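Long-range contacts in hypothetical protein (Parabacteroides merdae, PDB 4OO3), which is of unknown function but is probably an NAD(P)-dependent oxidoreductase built from a dinucleotide-binding Rossmann domain and a C-terminal oxidoreductase domain: residues 39-44 with 69-74; 117-122 with 147-152; 130-135 with 422-427. All blocks are in the same frame, centred on the assembly; numbering follows the deposited sequence.

Contact 1. Residues 39-44 with 69-74; sequences VYVYAP and WNEIVY
Residues 39-44 and 69-74 pair as parallel beta strands, Val39 beside Glu71 through to Tyr42 beside Tyr74, at one margin of the Rossmann sheet. Strand 70-75 is the outermost strand there, and helix 47-61 makes the beta-alpha-beta crossover between the two. The strand directions differ by 28°, a twist, and the axes approach to 4.7 Å. Their ladder has five backbone bonds: Val39 N to Asn70 O, Ile72 N to Val39 O, Val41 N to Ile72 O, Tyr74 N to Val41 O and Ala43 N to Tyr74 O.

The two faces differ. On one, the Glu71 chain bends at CG (chi2 -74°), and its carboxylate lies against the valines of the neighbouring strand, OE2 3.4 Å from Val39 CB and OE1 3.2 Å from Val41 CG2. His52 and Ile56 of helix 47-61 also touch this side chain. On the other face Ile72 runs alongside Tyr40, and its CD1 presses to 3.3 Å from Tyr40 CE1. Tyr74 crosses Tyr42 at about a right angle, its CB 3.8 Å from Tyr42 CD2. The phenol groups of these two find partners beyond the strands, Tyr42 OH in Glu86 and Tyr74 OH in Asp78.

Water 1 donates to Val41 O, 3.0 Å away, and to Ile72 O at 2.7 Å, while its oxygen sits above one face of the Tyr42 ring toward the rim. Each of those carbonyls therefore accepts two bonds, one from the ladder and one from the water, so this water links the carbonyls of the two strands in addition to the ladder.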
loop_
_atom_site.group_PDB
_atom_site.type_symbol
_atom_site.label_atom_id
_atom_site.label_comp_id
_atom_site.label_asym_id
_atom_site.label_seq_id
_atom_site.Cartn_x
_atom_site.Cartn_y
_atom_site.Cartn_z
ATOM N N VAL A 39 -12.764 -5.228 -21.791
ATOM C CA VAL A 39 -12.073 -5.758 -20.633
ATOM C C VAL A 39 -12.569 -7.176 -20.348
ATOM O O VAL A 39 -13.768 -7.431 -20.315
ATOM C CB VAL A 39 -12.281 -4.842 -19.407
ATOM C CG1 VAL A 39 -11.670 -5.450 -18.145
ATOM C CG2 VAL A 39 -11.691 -3.463 -19.682
ATOM N N TYR A 40 -11.633 -8.087 -20.123
ATOM C CA TYR A 40 -11.954 -9.493 -19.942
ATOM C C TYR A 40 -11.918 -9.873 -18.469
ATOM O O TYR A 40 -10.876 -9.795 -17.826
ATOM C CB TYR A 40 -10.999 -10.337 -20.788
ATOM C CG TYR A 40 -11.120 -9.990 -22.257
ATOM C CD1 TYR A 40 -12.112 -10.565 -23.039
ATOM C CD2 TYR A 40 -10.282 -9.048 -22.852
ATOM C CE1 TYR A 40 -12.257 -10.240 -24.377
ATOM C CE2 TYR A 40 -10.422 -8.712 -24.195
ATOM C CZ TYR A 40 -11.412 -9.312 -24.948
ATOM O OH TYR A 40 -11.576 -9.001 -26.279
ATOM N N VAL A 41 -13.073 -10.258 -17.935
ATOM C CA VAL A 41 -13.208 -10.669 -16.536
ATOM C C VAL A 41 -13.366 -12.193 -16.431
ATOM O O VAL A 41 -14.188 -12.788 -17.132
ATOM C CB VAL A 41 -14.441 -9.993 -15.883
ATOM C CG1 VAL A 41 -14.680 -10.518 -14.469
ATOM C CG2 VAL A 41 -14.294 -8.474 -15.883
ATOM N N TYR A 42 -12.567 -12.810 -15.563
ATOM C CA TYR A 42 -12.696 -14.224 -15.222
ATOM C C TYR A 42 -12.764 -14.355 -13.707
ATOM O O TYR A 42 -11.866 -13.894 -12.994
ATOM C CB TYR A 42 -11.493 -15.018 -15.734
ATOM C CG TYR A 42 -11.323 -14.947 -17.229
ATOM C CD1 TYR A 42 -10.671 -13.877 -17.808
ATOM C CD2 TYR A 42 -11.828 -15.940 -18.057
ATOM C CE1 TYR A 42 -10.512 -13.788 -19.178
ATOM C CE2 TYR A 42 -11.673 -15.863 -19.438
ATOM C CZ TYR A 42 -11.013 -14.777 -19.985
ATOM O OH TYR A 42 -10.836 -14.663 -21.333
ATOM N N ALA A 43 -13.803 -15.008 -13.214
ATOM C CA ALA A 43 -14.015 -15.083 -11.779
ATOM C C ALA A 43 -14.972 -16.197 -11.423
ATOM O O ALA A 43 -15.810 -16.570 -12.233
ATOM C CB ALA A 43 -14.568 -13.756 -11.274
ATOM N N PRO A 44 -14.864 -16.726 -10.197
ATOM C CA PRO A 44 -15.956 -17.580 -9.758
ATOM C C PRO A 44 -17.230 -16.745 -9.626
ATOM O O PRO A 44 -17.158 -15.519 -9.460
ATOM C CB PRO A 44 -15.477 -18.091 -8.398
ATOM C CG PRO A 44 -14.569 -17.018 -7.897
ATOM C CD PRO A 44 -13.918 -16.420 -9.108
ATOM N N TRP A 69 -16.515 1.260 -20.482
ATOM C CA TRP A 69 -15.936 -0.083 -20.425
ATOM C C TRP A 69 -16.929 -1.129 -20.890
ATOM O O TRP A 69 -18.105 -1.084 -20.521
ATOM C CB TRP A 69 -15.485 -0.444 -19.014
ATOM C CG TRP A 69 -14.522 0.522 -18.442
ATOM C CD1 TRP A 69 -14.742 1.368 -17.403
ATOM C CD2 TRP A 69 -13.181 0.763 -18.884
ATOM N NE1 TRP A 69 -13.622 2.115 -17.161
ATOM C CE2 TRP A 69 -12.647 1.766 -18.053
ATOM C CE3 TRP A 69 -12.378 0.219 -19.888
ATOM C CZ2 TRP A 69 -11.343 2.247 -18.199
ATOM C CZ3 TRP A 69 -11.088 0.697 -20.035
ATOM C CH2 TRP A 69 -10.580 1.702 -19.189
ATOM N N ASN A 70 -16.445 -2.060 -21.710
ATOM C CA ASN A 70 -17.212 -3.223 -22.124
ATOM C C ASN A 70 -16.687 -4.460 -21.403
ATOM O O ASN A 70 -15.647 -5.017 -21.772
ATOM C CB ASN A 70 -17.105 -3.410 -23.627
ATOM C CG ASN A 70 -17.858 -4.622 -24.116
ATOM O OD1 ASN A 70 -18.866 -5.020 -23.537
ATOM N ND2 ASN A 70 -17.371 -5.215 -25.197
ATOM N N GLU A 71 -17.399 -4.877 -20.362
ATOM C CA GLU A 71 -16.962 -5.990 -19.538
ATOM C C GLU A 71 -17.428 -7.310 -20.149
ATOM O O GLU A 71 -18.606 -7.650 -20.105
ATOM C CB GLU A 71 -17.488 -5.823 -18.112
ATOM C CG GLU A 71 -17.050 -4.527 -17.440
ATOM C CD GLU A 71 -15.595 -4.539 -17.024
ATOM O OE1 GLU A 71 -15.203 -5.433 -16.249
ATOM O OE2 GLU A 71 -14.847 -3.636 -17.452
ATOM N N ILE A 72 -16.490 -8.033 -20.751
ATOM C CA ILE A 72 -16.761 -9.349 -21.302
ATOM C C ILE A 72 -16.479 -10.365 -20.206
ATOM O O ILE A 72 -15.329 -10.678 -19.926
ATOM C CB ILE A 72 -15.887 -9.631 -22.533
ATOM C CG1 ILE A 72 -16.108 -8.546 -23.596
ATOM C CG2 ILE A 72 -16.214 -11.002 -23.101
ATOM C CD1 ILE A 72 -14.987 -8.426 -24.604
ATOM N N VAL A 73 -17.539 -10.880 -19.601
ATOM C CA VAL A 73 -17.441 -11.619 -18.346
ATOM C C VAL A 73 -17.527 -13.126 -18.545
ATOM O O VAL A 73 -18.339 -13.613 -19.325
ATOM C CB VAL A 73 -18.564 -11.191 -17.384
ATOM C CG1 VAL A 73 -18.487 -11.972 -16.074
ATOM C CG2 VAL A 73 -18.506 -9.684 -17.140
ATOM N N TYR A 74 -16.669 -13.847 -17.832
ATOM C CA TYR A 74 -16.779 -15.288 -17.691
ATOM C C TYR A 74 -16.775 -15.659 -16.215
ATOM O O TYR A 74 -15.803 -15.375 -15.497
ATOM C CB TYR A 74 -15.621 -16.013 -18.358
ATOM C CG TYR A 74 -15.780 -17.500 -18.205
ATOM C CD1 TYR A 74 -16.524 -18.231 -19.127
ATOM C CD2 TYR A 74 -15.243 -18.173 -17.106
ATOM C CE1 TYR A 74 -16.696 -19.594 -18.982
ATOM C CE2 TYR A 74 -15.412 -19.534 -16.952
ATOM C CZ TYR A 74 -16.141 -20.238 -17.892
ATOM O OH TYR A 74 -16.323 -21.584 -17.755
HETATM O O HOH W 1 -13.864 -12.990 -20.064
#

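Contact 2. Residues 117-122 with 147-152; sequences SDKPMA and DIMTER
The flat groups here are the carboxylates of Asp147 and Asp118, which meet Met121 and Ile148 across the contact. The selenomethionine methyl of Met121 lies above one face of the Asp147 carboxylate, offset beyond its CB-OD2 side with CE 3.7 Å from OD2, and Met149 CE lies on the other face. The polar partners of OD2, Lys426 NZ (a salt bridge) and Tyr427 OH (a hydrogen bond), lie close to the carboxylate plane. Around Asp118, Ile148 CB lies to one side of the plane, 4.1 Å from OD1, and Lys119 N, weakly bonded to OD1, lies to the other.

Both segments leave the C-terminal ends of neighbouring parallel Rossmann strands, 114-117 and 145-147, where such folds place their cofactor and active-site loops. The Asp-Lys-Pro sequence with a cis peptide before Pro120 resembles the Glu-Lys-Pro motif of the Gfo/Idh/MocA oxidoreductases, whose lysine lies in the active site; a similar place for Lys119 is therefore likely but inferred. Its NZ forms a salt bridge with Asp218.

Where the strands end, Ser117 O receives a short CA-H...O contact, 2.9 Å from Asp147 CA with 146° at the hydrogen. Ile148 packs over the same peptide, CD1 3.7 Å from Asp118 N. Farther along, Lys119 crosses Met149 at about a right angle: CG, held between the backbone N and the carbonyl carbon (chi1 45°), and CB both rest on the Met149 methyl, with CB 3.5 Å from CE. Asp118 OD2 is bonded to His23 ND1, and water 2 joins the segments, donating to Asp118 OD1 at 2.6 Å and to Ile148 O at 2.8 Å.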
loop_
_atom_site.group_PDB
_atom_site.type_symbol
_atom_site.label_atom_id
_atom_site.label_comp_id
_atom_site.label_asym_id
_atom_site.label_seq_id
_atom_site.Cartn_x
_atom_site.Cartn_y
_atom_site.Cartn_z
ATOM N N SER A 117 -0.645 -5.830 -9.580
ATOM C CA SER A 117 -1.339 -6.392 -8.433
ATOM C C SER A 117 -1.359 -5.393 -7.304
ATOM O O SER A 117 -0.373 -4.709 -7.052
ATOM C CB SER A 117 -0.634 -7.660 -7.963
ATOM O OG SER A 117 -1.150 -8.097 -6.717
ATOM N N ASP A 118 -2.483 -5.316 -6.611
ATOM C CA ASP A 118 -2.520 -4.650 -5.331
ATOM C C ASP A 118 -1.600 -5.392 -4.352
ATOM O O ASP A 118 -1.257 -6.563 -4.549
ATOM C CB ASP A 118 -3.944 -4.643 -4.779
ATOM C CG ASP A 118 -4.163 -3.556 -3.739
ATOM O OD1 ASP A 118 -3.225 -2.763 -3.477
ATOM O OD2 ASP A 118 -5.286 -3.486 -3.197
ATOM N N LYS A 119 -1.181 -4.694 -3.311
ATOM C CA LYS A 119 -0.511 -5.341 -2.189
ATOM C C LYS A 119 -1.492 -6.199 -1.380
ATOM O O LYS A 119 -2.706 -6.004 -1.460
ATOM C CB LYS A 119 0.157 -4.299 -1.283
ATOM C CG LYS A 119 -0.694 -3.067 -0.958
ATOM C CD LYS A 119 -1.153 -2.997 0.484
ATOM C CE LYS A 119 -2.270 -3.965 0.796
ATOM N NZ LYS A 119 -3.056 -3.467 1.946
ATOM N N PRO A 120 -0.978 -7.182 -0.618
ATOM C CA PRO A 120 0.373 -7.727 -0.613
ATOM C C PRO A 120 0.486 -8.881 -1.601
ATOM O O PRO A 120 -0.392 -9.752 -1.633
ATOM C CB PRO A 120 0.525 -8.253 0.817
ATOM C CG PRO A 120 -0.850 -8.639 1.219
ATOM C CD PRO A 120 -1.812 -7.782 0.445
HETATM N N MSE A 121 1.560 -8.888 -2.388
HETATM C CA MSE A 121 1.819 -9.955 -3.376
HETATM C C MSE A 121 2.313 -11.229 -2.752
HETATM O O MSE A 121 2.391 -12.252 -3.427
HETATM C CB MSE A 121 2.816 -9.458 -4.430
HETATM C CG MSE A 121 2.191 -8.306 -5.212
HETATM SE SE MSE A 121 3.114 -8.075 -6.937
HETATM C CE MSE A 121 4.806 -7.422 -6.196
ATOM N N ALA A 122 2.663 -11.185 -1.470
ATOM C CA ALA A 122 2.951 -12.398 -0.695
ATOM C C ALA A 122 2.554 -12.175 0.760
ATOM O O ALA A 122 2.769 -11.079 1.286
ATOM C CB ALA A 122 4.424 -12.769 -0.793
ATOM N N ASP A 147 3.409 -3.840 -8.090
ATOM C CA ASP A 147 2.350 -3.613 -7.112
ATOM C C ASP A 147 2.018 -2.127 -6.948
ATOM O O ASP A 147 2.594 -1.274 -7.606
ATOM C CB ASP A 147 2.614 -4.338 -5.773
ATOM C CG ASP A 147 3.847 -3.842 -5.033
ATOM O OD1 ASP A 147 4.475 -2.832 -5.428
ATOM O OD2 ASP A 147 4.175 -4.487 -4.013
ATOM N N ILE A 148 1.057 -1.838 -6.082
ATOM C CA ILE A 148 0.450 -0.526 -6.008
ATOM C C ILE A 148 0.758 0.149 -4.667
ATOM O O ILE A 148 0.027 -0.030 -3.688
ATOM C CB ILE A 148 -1.070 -0.649 -6.240
ATOM C CG1 ILE A 148 -1.320 -1.329 -7.595
ATOM C CG2 ILE A 148 -1.730 0.726 -6.188
ATOM C CD1 ILE A 148 -2.745 -1.789 -7.822
HETATM N N MSE A 149 1.854 0.913 -4.644
HETATM C CA MSE A 149 2.283 1.673 -3.471
HETATM C C MSE A 149 1.776 3.098 -3.588
HETATM O O MSE A 149 2.477 3.991 -4.056
HETATM C CB MSE A 149 3.812 1.660 -3.363
HETATM C CG MSE A 149 4.385 0.255 -3.224
HETATM SE SE MSE A 149 3.915 -0.490 -1.466
HETATM C CE MSE A 149 2.532 -1.766 -2.002
ATOM N N THR A 150 0.548 3.319 -3.138
ATOM C CA THR A 150 -0.103 4.624 -3.257
ATOM C C THR A 150 0.516 5.741 -2.395
ATOM O O THR A 150 0.515 6.905 -2.792
ATOM C CB THR A 150 -1.595 4.500 -2.903
ATOM O OG1 THR A 150 -1.735 3.793 -1.664
ATOM C CG2 THR A 150 -2.341 3.742 -3.990
ATOM N N GLU A 151 1.062 5.382 -1.237
ATOM C CA GLU A 151 1.473 6.372 -0.234
ATOM C C GLU A 151 2.719 7.147 -0.630
ATOM O O GLU A 151 3.020 8.186 -0.040
ATOM C CB GLU A 151 1.679 5.699 1.127
ATOM C CG GLU A 151 0.455 4.935 1.604
ATOM C CD GLU A 151 -0.820 5.749 1.453
ATOM O OE1 GLU A 151 -0.907 6.826 2.092
ATOM O OE2 GLU A 151 -1.718 5.326 0.686
ATOM N N ARG A 152 3.432 6.646 -1.634
ATOM C CA ARG A 152 4.523 7.384 -2.251
ATOM C C ARG A 152 4.069 8.705 -2.857
ATOM O O ARG A 152 4.870 9.623 -3.032
ATOM C CB ARG A 152 5.122 6.557 -3.374
ATOM C CG ARG A 152 5.773 5.273 -2.926
ATOM C CD ARG A 152 6.377 4.593 -4.129
ATOM N NE ARG A 152 6.996 3.324 -3.789
ATOM C CZ ARG A 152 7.532 2.506 -4.681
ATOM N NH1 ARG A 152 7.503 2.815 -5.970
ATOM N NH2 ARG A 152 8.089 1.369 -4.287
HETATM O O HOH W 2 -2.624 -0.356 -2.771
#

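Contact 3. Residues 130-135 with 422-427; sequences LLEECF and NMLAKY
Met423, a selenomethionine, reaches for the far end of the Phe135 ring. Its CB begins the contact 4.1 Å from Phe135 CZ. Beyond CG the selenium passes the same carbon, SE to CZ 4.0 Å, and the bend at chi3 (-80°) carries the methyl round to the ring, CE 3.7 Å from Phe135 CE1 and nearly as close to CZ. Selenium lies 5.3 Å from the ring centroid and 76° off the normal, so this is a Met-aromatic contact made at the ring edge.

Leu424 meets the ring at other rim atoms, CD2 and CE2. The two side chains slide past each other in opposite directions, which brings Leu424 CD2 to 3.5 Å from Phe135 CD2; the same methyl also touches the aliphatic CG of Glu132.

Helix 125-140, the Rossmann crossover helix between strands 114-117 and 145-147, here runs antiparallel to helix 419-439 from the end of the chain, with 177° between the two segments. Their axes come no nearer than 11.0 Å, a wide spacing bridged by long and aromatic side chains. No polar bond links the two segments.

One turn earlier in helix 125-140, Leu131 extends with CG anti to the backbone N and meets Tyr427 at about a right angle, its CD2 3.6 Å from Tyr427 CD2. Leu131 and Phe135 also touch Leu145 of strand 145-147 and Met121 in the loop after strand 114-117. The Tyr427 ring carries Lys426 CD over the centre of one face, 4.3 Å above its plane.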
loop_
_atom_site.group_PDB
_atom_site.type_symbol
_atom_site.label_atom_id
_atom_site.label_comp_id
_atom_site.label_asym_id
_atom_site.label_seq_id
_atom_site.Cartn_x
_atom_site.Cartn_y
_atom_site.Cartn_z
ATOM N N LEU A 130 7.582 -18.162 -3.830
ATOM C CA LEU A 130 6.840 -18.171 -5.093
ATOM C C LEU A 130 6.933 -16.812 -5.811
ATOM O O LEU A 130 7.021 -16.756 -7.038
ATOM C CB LEU A 130 5.368 -18.552 -4.842
ATOM C CG LEU A 130 4.532 -18.973 -6.057
ATOM C CD1 LEU A 130 5.148 -20.179 -6.752
ATOM C CD2 LEU A 130 3.092 -19.259 -5.647
ATOM N N LEU A 131 6.934 -15.725 -5.040
ATOM C CA LEU A 131 6.993 -14.375 -5.603
ATOM C C LEU A 131 8.354 -14.087 -6.206
ATOM O O LEU A 131 8.450 -13.334 -7.165
ATOM C CB LEU A 131 6.678 -13.327 -4.536
ATOM C CG LEU A 131 6.653 -11.853 -4.959
ATOM C CD1 LEU A 131 5.538 -11.597 -5.959
ATOM C CD2 LEU A 131 6.484 -10.952 -3.749
ATOM N N GLU A 132 9.407 -14.660 -5.628
ATOM C CA GLU A 132 10.740 -14.580 -6.219
ATOM C C GLU A 132 10.777 -15.241 -7.591
ATOM O O GLU A 132 11.369 -14.699 -8.516
ATOM C CB GLU A 132 11.783 -15.242 -5.323
ATOM C CG GLU A 132 12.086 -14.480 -4.053
ATOM C CD GLU A 132 13.108 -15.198 -3.208
ATOM O OE1 GLU A 132 12.809 -16.308 -2.717
ATOM O OE2 GLU A 132 14.214 -14.656 -3.057
ATOM N N GLU A 133 10.157 -16.414 -7.713
ATOM C CA GLU A 133 10.055 -17.092 -9.011
ATOM C C GLU A 133 9.295 -16.215 -10.028
ATOM O O GLU A 133 9.724 -16.076 -11.181
ATOM C CB GLU A 133 9.375 -18.461 -8.864
ATOM C CG GLU A 133 9.625 -19.405 -10.036
ATOM C CD GLU A 133 8.830 -20.702 -9.957
ATOM O OE1 GLU A 133 8.224 -20.986 -8.903
ATOM O OE2 GLU A 133 8.810 -21.451 -10.958
ATOM N N CYS A 134 8.184 -15.622 -9.582
ATOM C CA CYS A 134 7.400 -14.686 -10.399
ATOM C C CYS A 134 8.277 -13.590 -10.996
ATOM O O CYS A 134 8.201 -13.304 -12.195
ATOM C CB CYS A 134 6.286 -14.027 -9.576
ATOM S SG CYS A 134 4.992 -15.137 -8.983
ATOM N N PHE A 135 9.113 -12.978 -10.163
ATOM C CA PHE A 135 10.017 -11.945 -10.655
ATOM C C PHE A 135 11.066 -12.501 -11.616
ATOM O O PHE A 135 11.451 -11.828 -12.572
ATOM C CB PHE A 135 10.665 -11.183 -9.497
ATOM C CG PHE A 135 9.777 -10.113 -8.912
ATOM C CD1 PHE A 135 9.335 -9.063 -9.693
ATOM C CD2 PHE A 135 9.397 -10.154 -7.587
ATOM C CE1 PHE A 135 8.522 -8.081 -9.168
ATOM C CE2 PHE A 135 8.586 -9.171 -7.052
ATOM C CZ PHE A 135 8.147 -8.133 -7.844
ATOM N N ASN A 422 13.725 -3.923 -4.480
ATOM C CA ASN A 422 13.102 -3.305 -3.301
ATOM C C ASN A 422 11.705 -3.822 -2.965
ATOM O O ASN A 422 11.330 -3.836 -1.785
ATOM C CB ASN A 422 13.102 -1.780 -3.422
ATOM C CG ASN A 422 14.511 -1.202 -3.425
ATOM O OD1 ASN A 422 15.500 -1.936 -3.346
ATOM N ND2 ASN A 422 14.608 0.116 -3.508
HETATM N N MSE A 423 10.944 -4.251 -3.972
HETATM C CA MSE A 423 9.680 -4.959 -3.726
HETATM C C MSE A 423 9.996 -6.254 -3.004
HETATM O O MSE A 423 9.359 -6.595 -2.000
HETATM C CB MSE A 423 8.896 -5.227 -5.016
HETATM C CG MSE A 423 8.198 -3.969 -5.525
HETATM SE SE MSE A 423 7.048 -4.358 -7.072
HETATM C CE MSE A 423 8.393 -4.417 -8.506
ATOM N N LEU A 424 11.004 -6.974 -3.483
ATOM C CA LEU A 424 11.447 -8.194 -2.816
ATOM C C LEU A 424 11.958 -7.947 -1.394
ATOM O O LEU A 424 11.616 -8.694 -0.486
ATOM C CB LEU A 424 12.520 -8.898 -3.639
ATOM C CG LEU A 424 12.024 -9.622 -4.889
ATOM C CD1 LEU A 424 13.219 -10.167 -5.657
ATOM C CD2 LEU A 424 11.055 -10.736 -4.517
ATOM N N ALA A 425 12.764 -6.906 -1.190
ATOM C CA ALA A 425 13.250 -6.587 0.160
ATOM C C ALA A 425 12.091 -6.286 1.096
ATOM O O ALA A 425 12.098 -6.687 2.260
ATOM C CB ALA A 425 14.227 -5.419 0.130
ATOM N N LYS A 426 11.089 -5.601 0.557
ATOM C CA LYS A 426 9.900 -5.228 1.293
ATOM C C LYS A 426 9.166 -6.470 1.769
ATOM O O LYS A 426 8.866 -6.603 2.959
ATOM C CB LYS A 426 8.989 -4.416 0.376
ATOM C CG LYS A 426 7.756 -3.827 1.024
ATOM C CD LYS A 426 6.564 -3.821 0.075
ATOM C CE LYS A 426 6.871 -3.181 -1.262
ATOM N NZ LYS A 426 5.758 -3.265 -2.229
ATOM N N TYR A 427 8.867 -7.364 0.828
ATOM C CA TYR A 427 8.132 -8.591 1.128
ATOM C C TYR A 427 8.954 -9.580 1.952
ATOM O O TYR A 427 8.391 -10.337 2.751
ATOM C CB TYR A 427 7.598 -9.248 -0.156
ATOM C CG TYR A 427 6.442 -8.493 -0.746
ATOM C CD1 TYR A 427 5.238 -8.409 -0.066
ATOM C CD2 TYR A 427 6.552 -7.843 -1.975
ATOM C CE1 TYR A 427 4.176 -7.695 -0.582
ATOM C CE2 TYR A 427 5.497 -7.132 -2.502
ATOM C CZ TYR A 427 4.311 -7.062 -1.797
ATOM O OH TYR A 427 3.244 -6.371 -2.306
#

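How the contacts relate
Along the chain contact 1 closes first; the segments of contacts 2 and 3 then alternate, 117-122, 130-135, 147-152 and 422-427. Contact 1 lies at one margin of the six-stranded parallel sheet and contact 2 at the end of its other outermost strand, with centres about 23 Å apart and nearest atoms about 14 Å apart. Contact 3 is about 28 Å from contact 1, between centres, but only 12 Å from contact 2, which it touches through Asp147 and Met149 against Met423, Lys426 and Tyr427. Helix 419-439 thus brings the C-terminal end of the chain back onto the Rossmann domain, beside the loops that probably border the active site.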